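Local coordinates for protein sulfate adenylyltransferase, adenylylsulfate kinase (Thiobacillus denitrificans, PDB 3CR8) that phosphorylates adenosine 5'-phosphosulfate with ATP to make 3'-phosphoadenylyl sulfate, the activated form of sulfate, and works as a two-domain hexamer, at residues P55-R67 and D119-V133. Numbering follows the deposited sequence.
Sequences PLTGFMTRAQCAR and DVWKDGERWHLAGEV
R62, in the first turn of helix 62-71, lies across one face of the W121 indole, while H128 CB packs over the opposite face. The aliphatic part of R62 makes this contact through CB, CG and CD; its guanidinium, turned 80° to the ring plane, leads away and adds at most a weak cation-pi attraction. With CG between the backbone N and the carbonyl carbon (chi1 73°), the W121 indole is placed between R62 and H128, with M60 O in plane at its edge. Next to it, D119 OD2 accepts a weak hydrogen bond from R62 N (3.3 Å). A water donates to D119 OD2 (2.8 Å) and weakly accepts from A63 N.

Further along, strand 58-59 runs antiparallel to strand 126-135. The straight bond G131 N to F59 O (3.1 Å) is backed by weak ones from F59 N to G131 O and from V133 N to T57 O. The F59 ring meets V133 CG2 through CD1 (3.9 Å), and both side chains pack on L45 of helix 39-50. Within the PUA-like domain, backbone pairing thus joins the short strand to the sheet, mainly through G131 N, whereas the D119 carboxylate would probably suit the positive end of the helix dipole.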
ATOM      1  N   PRO A  55     -50.818 -24.687  -2.268  1.00 58.23           N
ATOM      2  CA  PRO A  55     -51.503 -25.645  -3.132  1.00 58.00           C
ATOM      3  C   PRO A  55     -52.103 -25.092  -4.444  1.00 52.76           C
ATOM      4  O   PRO A  55     -52.559 -25.898  -5.270  1.00 44.83           O
ATOM      5  CB  PRO A  55     -52.599 -26.154  -2.201  1.00 45.46           C
ATOM      6  CG  PRO A  55     -53.007 -24.960  -1.442  1.00 37.96           C
ATOM      7  CD  PRO A  55     -51.758 -24.099  -1.294  1.00 55.96           C
ATOM      8  N   LEU A  56     -52.102 -23.767  -4.624  1.00 42.88           N
ATOM      9  CA  LEU A  56     -52.710 -23.162  -5.807  1.00 45.98           C
ATOM     10  C   LEU A  56     -52.249 -23.806  -7.126  1.00 51.43           C
ATOM     11  O   LEU A  56     -51.094 -24.235  -7.285  1.00 47.22           O
ATOM     12  CB  LEU A  56     -52.488 -21.651  -5.861  1.00 35.41           C
ATOM     13  CG  LEU A  56     -53.038 -20.766  -4.751  1.00 46.86           C
ATOM     14  CD1 LEU A  56     -53.480 -19.444  -5.379  1.00 49.65           C
ATOM     15  CD2 LEU A  56     -54.179 -21.407  -3.991  1.00 44.50           C
ATOM     16  N   THR A  57     -53.174 -23.854  -8.075  1.00 59.27           N
ATOM     17  CA  THR A  57     -52.964 -24.623  -9.284  1.00 54.22           C
ATOM     18  C   THR A  57     -53.647 -23.950 -10.473  1.00 51.63           C
ATOM     19  O   THR A  57     -53.732 -24.542 -11.546  1.00 49.78           O
ATOM     20  CB  THR A  57     -53.422 -26.091  -9.079  1.00 38.81           C
ATOM     21  OG1 THR A  57     -52.810 -26.914 -10.068  1.00 72.74           O
ATOM     22  CG2 THR A  57     -54.935 -26.227  -9.152  1.00 40.54           C
ATOM     23  N   GLY A  58     -54.120 -22.716 -10.243  1.00 40.19           N
ATOM     24  CA  GLY A  58     -54.665 -21.845 -11.266  1.00 37.75           C
ATOM     25  C   GLY A  58     -54.963 -20.489 -10.655  1.00 38.27           C
ATOM     26  O   GLY A  58     -54.970 -20.366  -9.442  1.00 30.46           O
ATOM     27  N   PHE A  59     -55.217 -19.487 -11.491  1.00 37.65           N
ATOM     28  CA  PHE A  59     -55.548 -18.156 -11.014  1.00 43.82           C
ATOM     29  C   PHE A  59     -56.955 -18.122 -10.442  1.00 67.07           C
ATOM     30  O   PHE A  59     -57.891 -18.692 -11.018  1.00 63.00           O
ATOM     31  CB  PHE A  59     -55.400 -17.115 -12.123  1.00 46.35           C
ATOM     32  CG  PHE A  59     -54.002 -16.974 -12.609  1.00 51.20           C
ATOM     33  CD1 PHE A  59     -53.615 -17.524 -13.809  1.00 50.45           C
ATOM     34  CD2 PHE A  59     -53.056 -16.328 -11.844  1.00 56.29           C
ATOM     35  CE1 PHE A  59     -52.313 -17.406 -14.246  1.00 60.02           C
ATOM     36  CE2 PHE A  59     -51.752 -16.209 -12.279  1.00 56.47           C
ATOM     37  CZ  PHE A  59     -51.380 -16.750 -13.469  1.00 59.48           C
ATOM     38  N   MET A  60     -57.093 -17.445  -9.299  1.00 73.95           N
ATOM     39  CA  MET A  60     -58.361 -17.350  -8.582  1.00 63.50           C
ATOM     40  C   MET A  60     -59.454 -16.651  -9.349  1.00 62.41           C
ATOM     41  O   MET A  60     -59.216 -15.879 -10.280  1.00 60.20           O
ATOM     42  CB  MET A  60     -58.184 -16.639  -7.260  1.00 56.29           C
ATOM     43  CG  MET A  60     -57.557 -17.484  -6.208  1.00 57.57           C
ATOM     44  SD  MET A  60     -57.146 -16.504  -4.734  1.00 56.00           S
ATOM     45  CE  MET A  60     -56.295 -17.768  -3.787  1.00 42.81           C
ATOM     46  N   THR A  61     -60.660 -16.914  -8.886  1.00 61.48           N
ATOM     47  CA  THR A  61     -61.864 -16.551  -9.587  1.00 62.65           C
ATOM     48  C   THR A  61     -62.514 -15.484  -8.771  1.00 54.50           C
ATOM     49  O   THR A  61     -62.351 -15.484  -7.574  1.00 65.35           O
ATOM     50  CB  THR A  61     -62.798 -17.745  -9.638  1.00 63.53           C
ATOM     51  OG1 THR A  61     -63.237 -17.952 -10.988  1.00 70.06           O
ATOM     52  CG2 THR A  61     -63.974 -17.543  -8.698  1.00 45.95           C
ATOM     53  N   ARG A  62     -63.263 -14.589  -9.404  1.00 63.60           N
ATOM     54  CA  ARG A  62     -63.739 -13.378  -8.733  1.00 63.01           C
ATOM     55  C   ARG A  62     -64.343 -13.673  -7.358  1.00 55.18           C
ATOM     56  O   ARG A  62     -64.210 -12.900  -6.414  1.00 60.97           O
ATOM     57  CB  ARG A  62     -64.727 -12.591  -9.603  1.00 50.61           C
ATOM     58  CG  ARG A  62     -64.481 -11.090  -9.555  1.00 74.06           C
ATOM     59  CD  ARG A  62     -65.772 -10.306  -9.525  1.00 90.55           C
ATOM     60  NE  ARG A  62     -66.411 -10.365  -8.209  1.00102.59           N
ATOM     61  CZ  ARG A  62     -66.188  -9.500  -7.222  1.00109.47           C
ATOM     62  NH1 ARG A  62     -65.333  -8.494  -7.387  1.00112.79           N
ATOM     63  NH2 ARG A  62     -66.818  -9.644  -6.063  1.00103.52           N
ATOM     64  N   ALA A  63     -64.986 -14.816  -7.245  1.00 57.71           N
ATOM     65  CA  ALA A  63     -65.583 -15.259  -5.993  1.00 60.33           C
ATOM     66  C   ALA A  63     -64.510 -15.639  -4.986  1.00 70.00           C
ATOM     67  O   ALA A  63     -64.535 -15.183  -3.839  1.00 72.83           O
ATOM     68  CB  ALA A  63     -66.490 -16.452  -6.251  1.00 57.02           C
ATOM     69  N   GLN A  64     -63.579 -16.489  -5.421  1.00 67.89           N
ATOM     70  CA  GLN A  64     -62.418 -16.885  -4.619  1.00 61.34           C
ATOM     71  C   GLN A  64     -61.582 -15.679  -4.208  1.00 66.78           C
ATOM     72  O   GLN A  64     -61.126 -15.600  -3.077  1.00 63.92           O
ATOM     73  CB  GLN A  64     -61.546 -17.865  -5.406  1.00 61.90           C
ATOM     74  CG  GLN A  64     -62.344 -18.729  -6.386  1.00 67.65           C
ATOM     75  CD  GLN A  64     -61.593 -19.937  -6.869  1.00 63.07           C
ATOM     76  OE1 GLN A  64     -61.079 -19.968  -7.990  1.00 59.33           O
ATOM     77  NE2 GLN A  64     -61.525 -20.944  -6.025  1.00 56.69           N
ATOM     78  N   CYS A  65     -61.388 -14.743  -5.133  1.00 57.45           N
ATOM     79  CA  CYS A  65     -60.705 -13.504  -4.823  1.00 59.43           C
ATOM     80  C   CYS A  65     -61.427 -12.737  -3.747  1.00 70.06           C
ATOM     81  O   CYS A  65     -60.809 -12.295  -2.783  1.00 80.84           O
ATOM     82  CB  CYS A  65     -60.591 -12.628  -6.050  1.00 57.41           C
ATOM     83  SG  CYS A  65     -59.405 -13.280  -7.167  1.00 82.73           S
ATOM     84  N   ALA A  66     -62.731 -12.558  -3.929  1.00 74.65           N
ATOM     85  CA  ALA A  66     -63.550 -11.876  -2.934  1.00 77.57           C
ATOM     86  C   ALA A  66     -63.528 -12.619  -1.602  1.00 77.14           C
ATOM     87  O   ALA A  66     -63.501 -11.995  -0.542  1.00 86.88           O
ATOM     88  CB  ALA A  66     -64.975 -11.712  -3.423  1.00 71.40           C
ATOM     89  N   ARG A  67     -63.522 -13.945  -1.647  1.00 58.26           N
ATOM     90  CA  ARG A  67     -63.544 -14.743  -0.421  1.00 65.80           C
ATOM     91  C   ARG A  67     -62.221 -14.719   0.344  1.00 76.97           C
ATOM     92  O   ARG A  67     -62.188 -14.934   1.554  1.00 79.74           O
ATOM     93  CB  ARG A  67     -63.911 -16.194  -0.716  1.00 75.59           C
ATOM     94  CG  ARG A  67     -63.550 -17.140   0.419  1.00 60.48           C
ATOM     95  CD  ARG A  67     -64.339 -18.440   0.369  1.00 65.22           C
ATOM     96  NE  ARG A  67     -64.536 -18.988   1.709  1.00 78.74           N
ATOM     97  CZ  ARG A  67     -65.352 -18.449   2.611  1.00 94.72           C
ATOM     98  NH1 ARG A  67     -66.040 -17.351   2.306  1.00 95.67           N
ATOM     99  NH2 ARG A  67     -65.480 -18.998   3.816  1.00 67.05           N
ATOM    100  N   ASP A 119     -63.385 -17.687 -15.064  1.00 52.44           N
ATOM    101  CA  ASP A 119     -64.096 -16.434 -14.874  1.00 47.62           C
ATOM    102  C   ASP A 119     -63.342 -15.338 -15.608  1.00 49.88           C
ATOM    103  O   ASP A 119     -62.125 -15.408 -15.728  1.00 50.82           O
ATOM    104  CB  ASP A 119     -64.168 -16.122 -13.383  1.00 48.53           C
ATOM    105  CG  ASP A 119     -65.186 -15.054 -13.047  1.00 62.81           C
ATOM    106  OD1 ASP A 119     -65.671 -14.346 -13.974  1.00 70.38           O
ATOM    107  OD2 ASP A 119     -65.495 -14.926 -11.839  1.00 55.16           O
ATOM    108  N   VAL A 120     -64.062 -14.336 -16.109  1.00 45.30           N
ATOM    109  CA  VAL A 120     -63.436 -13.209 -16.784  1.00 46.82           C
ATOM    110  C   VAL A 120     -64.210 -11.946 -16.467  1.00 59.66           C
ATOM    111  O   VAL A 120     -65.421 -11.886 -16.683  1.00 69.25           O
ATOM    112  CB  VAL A 120     -63.454 -13.358 -18.302  1.00 48.02           C
ATOM    113  CG1 VAL A 120     -62.890 -12.099 -18.946  1.00 35.71           C
ATOM    114  CG2 VAL A 120     -62.712 -14.622 -18.748  1.00 43.51           C
ATOM    115  N   TRP A 121     -63.527 -10.976 -15.897  1.00 64.66           N
ATOM    116  CA  TRP A 121     -64.172  -9.768 -15.460  1.00 62.19           C
ATOM    117  C   TRP A 121     -63.230  -8.603 -15.510  1.00 70.73           C
ATOM    118  O   TRP A 121     -62.060  -8.773 -15.743  1.00 76.71           O
ATOM    119  CB  TRP A 121     -64.712  -9.948 -14.062  1.00 63.76           C
ATOM    120  CG  TRP A 121     -63.714  -9.987 -12.962  1.00 70.51           C
ATOM    121  CD1 TRP A 121     -63.431  -8.993 -12.107  1.00 67.59           C
ATOM    122  CD2 TRP A 121     -62.926 -11.094 -12.557  1.00 67.93           C
ATOM    123  NE1 TRP A 121     -62.515  -9.398 -11.202  1.00 63.44           N
ATOM    124  CE2 TRP A 121     -62.183 -10.693 -11.467  1.00 64.28           C
ATOM    125  CE3 TRP A 121     -62.770 -12.382 -13.020  1.00 63.21           C
ATOM    126  CZ2 TRP A 121     -61.308 -11.527 -10.837  1.00 64.68           C
ATOM    127  CZ3 TRP A 121     -61.913 -13.192 -12.396  1.00 60.39           C
ATOM    128  CH2 TRP A 121     -61.196 -12.778 -11.319  1.00 64.94           C
ATOM    129  N   LYS A 122     -63.751  -7.408 -15.300  1.00 71.44           N
ATOM    130  CA  LYS A 122     -62.954  -6.214 -15.436  1.00 69.54           C
ATOM    131  C   LYS A 122     -63.046  -5.353 -14.215  1.00 67.54           C
ATOM    132  O   LYS A 122     -64.031  -5.358 -13.510  1.00 66.83           O
ATOM    133  CB  LYS A 122     -63.377  -5.411 -16.652  1.00 61.72           C
ATOM    134  CG  LYS A 122     -62.337  -4.441 -17.151  1.00 64.30           C
ATOM    135  CD  LYS A 122     -62.722  -3.930 -18.507  1.00 53.99           C
ATOM    136  CE  LYS A 122     -61.854  -2.803 -18.966  1.00 62.55           C
ATOM    137  NZ  LYS A 122     -62.077  -2.550 -20.402  1.00 69.37           N
ATOM    138  N   ASP A 123     -61.982  -4.608 -13.985  1.00 76.58           N
ATOM    139  CA  ASP A 123     -61.878  -3.713 -12.877  1.00 81.58           C
ATOM    140  C   ASP A 123     -61.106  -2.573 -13.439  1.00 82.66           C
ATOM    141  O   ASP A 123     -60.061  -2.753 -14.033  1.00 88.07           O
ATOM    142  CB  ASP A 123     -61.058  -4.352 -11.787  1.00 82.66           C
ATOM    143  CG  ASP A 123     -61.666  -4.179 -10.444  1.00 93.33           C
ATOM    144  OD1 ASP A 123     -62.156  -5.179  -9.897  1.00 83.07           O
ATOM    145  OD2 ASP A 123     -61.641  -3.052  -9.927  1.00 85.29           O
ATOM    146  N   GLY A 124     -61.618  -1.381 -13.279  1.00 73.83           N
ATOM    147  CA  GLY A 124     -60.910  -0.257 -13.823  1.00 71.93           C
ATOM    148  C   GLY A 124     -60.243  -0.642 -15.116  1.00 89.04           C
ATOM    149  O   GLY A 124     -60.829  -1.309 -15.939  1.00 75.62           O
ATOM    150  N   GLU A 125     -59.005  -0.210 -15.282  1.00 96.80           N
ATOM    151  CA  GLU A 125     -58.306  -0.267 -16.556  1.00 91.52           C
ATOM    152  C   GLU A 125     -57.933  -1.660 -17.047  1.00 84.85           C
ATOM    153  O   GLU A 125     -57.534  -1.823 -18.191  1.00 79.95           O
ATOM    154  CB  GLU A 125     -57.042   0.602 -16.486  1.00 70.21           C
ATOM    155  N   ARG A 126     -58.046  -2.664 -16.195  1.00 72.73           N
ATOM    156  CA  ARG A 126     -57.472  -3.947 -16.532  1.00 78.88           C
ATOM    157  C   ARG A 126     -58.466  -5.094 -16.498  1.00 82.06           C
ATOM    158  O   ARG A 126     -59.501  -5.007 -15.861  1.00 76.69           O
ATOM    159  CB  ARG A 126     -56.289  -4.237 -15.606  1.00 67.99           C
ATOM    160  N   TRP A 127     -58.132  -6.174 -17.200  1.00 80.06           N
ATOM    161  CA  TRP A 127     -58.946  -7.373 -17.216  1.00 75.16           C
ATOM    162  C   TRP A 127     -58.336  -8.433 -16.349  1.00 62.75           C
ATOM    163  O   TRP A 127     -57.147  -8.616 -16.339  1.00 53.27           O
ATOM    164  CB  TRP A 127     -59.094  -7.914 -18.629  1.00 62.72           C
ATOM    165  CG  TRP A 127     -60.339  -7.529 -19.244  1.00 66.82           C
ATOM    166  CD1 TRP A 127     -61.517  -8.159 -19.135  1.00 71.85           C
ATOM    167  CD2 TRP A 127     -60.554  -6.411 -20.078  1.00 67.60           C
ATOM    168  NE1 TRP A 127     -62.473  -7.499 -19.838  1.00 63.26           N
ATOM    169  CE2 TRP A 127     -61.897  -6.415 -20.434  1.00 71.37           C
ATOM    170  CE3 TRP A 127     -59.738  -5.395 -20.549  1.00 79.59           C
ATOM    171  CZ2 TRP A 127     -62.445  -5.448 -21.240  1.00 75.64           C
ATOM    172  CZ3 TRP A 127     -60.280  -4.442 -21.347  1.00 82.08           C
ATOM    173  CH2 TRP A 127     -61.621  -4.466 -21.686  1.00 82.03           C
ATOM    174  N   HIS A 128     -59.183  -9.135 -15.628  1.00 54.77           N
ATOM    175  CA  HIS A 128     -58.757 -10.205 -14.737  1.00 56.50           C
ATOM    176  C   HIS A 128     -59.170 -11.549 -15.334  1.00 65.36           C
ATOM    177  O   HIS A 128     -60.199 -11.655 -16.006  1.00 59.86           O
ATOM    178  CB  HIS A 128     -59.422 -10.074 -13.377  1.00 50.74           C
ATOM    179  CG  HIS A 128     -58.755  -9.101 -12.452  1.00 67.05           C
ATOM    180  ND1 HIS A 128     -58.664  -7.753 -12.727  1.00 77.30           N
ATOM    181  CD2 HIS A 128     -58.179  -9.275 -11.237  1.00 64.78           C
ATOM    182  CE1 HIS A 128     -58.040  -7.145 -11.732  1.00 72.04           C
ATOM    183  NE2 HIS A 128     -57.747  -8.044 -10.810  1.00 52.61           N
ATOM    184  N   LEU A 129     -58.376 -12.584 -15.080  1.00 57.77           N
ATOM    185  CA  LEU A 129     -58.646 -13.889 -15.658  1.00 48.91           C
ATOM    186  C   LEU A 129     -58.487 -14.963 -14.590  1.00 60.45           C
ATOM    187  O   LEU A 129     -57.781 -14.768 -13.599  1.00 60.04           O
ATOM    188  CB  LEU A 129     -57.713 -14.168 -16.829  1.00 49.48           C
ATOM    189  CG  LEU A 129     -57.593 -13.071 -17.871  1.00 49.17           C
ATOM    190  CD1 LEU A 129     -56.526 -13.432 -18.904  1.00 53.00           C
ATOM    191  CD2 LEU A 129     -58.955 -12.872 -18.502  1.00 37.48           C
ATOM    192  N   ALA A 130     -59.147 -16.096 -14.810  1.00 55.18           N
ATOM    193  CA  ALA A 130     -59.239 -17.149 -13.824  1.00 52.56           C
ATOM    194  C   ALA A 130     -59.276 -18.502 -14.509  1.00 54.41           C
ATOM    195  O   ALA A 130     -59.709 -18.615 -15.643  1.00 54.08           O
ATOM    196  CB  ALA A 130     -60.483 -16.967 -12.982  1.00 49.53           C
ATOM    197  N   GLY A 131     -58.828 -19.535 -13.806  1.00 54.90           N
ATOM    198  CA  GLY A 131     -58.918 -20.883 -14.315  1.00 46.67           C
ATOM    199  C   GLY A 131     -57.680 -21.701 -14.013  1.00 53.50           C
ATOM    200  O   GLY A 131     -56.630 -21.152 -13.658  1.00 43.97           O
ATOM    201  N   GLU A 132     -57.813 -23.019 -14.160  1.00 53.80           N
ATOM    202  CA  GLU A 132     -56.695 -23.934 -14.053  1.00 45.92           C
ATOM    203  C   GLU A 132     -55.651 -23.643 -15.115  1.00 46.78           C
ATOM    204  O   GLU A 132     -55.960 -23.144 -16.195  1.00 57.57           O
ATOM    205  CB  GLU A 132     -57.185 -25.356 -14.190  1.00 50.22           C
ATOM    206  CG  GLU A 132     -58.127 -25.758 -13.089  1.00 45.00           C
ATOM    207  CD  GLU A 132     -57.483 -25.678 -11.746  1.00 51.84           C
ATOM    208  OE1 GLU A 132     -56.341 -26.143 -11.605  1.00 57.91           O
ATOM    209  OE2 GLU A 132     -58.110 -25.142 -10.817  1.00 72.47           O
ATOM    210  N   VAL A 133     -54.402 -23.939 -14.804  1.00 43.87           N
ATOM    211  CA  VAL A 133     -53.318 -23.613 -15.715  1.00 57.92           C
ATOM    212  C   VAL A 133     -52.576 -24.885 -16.087  1.00 52.93           C
ATOM    213  O   VAL A 133     -52.360 -25.732 -15.234  1.00 43.41           O
ATOM    214  CB  VAL A 133     -52.339 -22.593 -15.084  1.00 48.55           C
ATOM    215  CG1 VAL A 133     -51.130 -22.389 -15.975  1.00 51.62           C
ATOM    216  CG2 VAL A 133     -53.042 -21.285 -14.840  1.00 37.99           C
TER
HETATM  217  O   HOH W   1     -66.893 -16.143  -9.780  1.00 47.02           O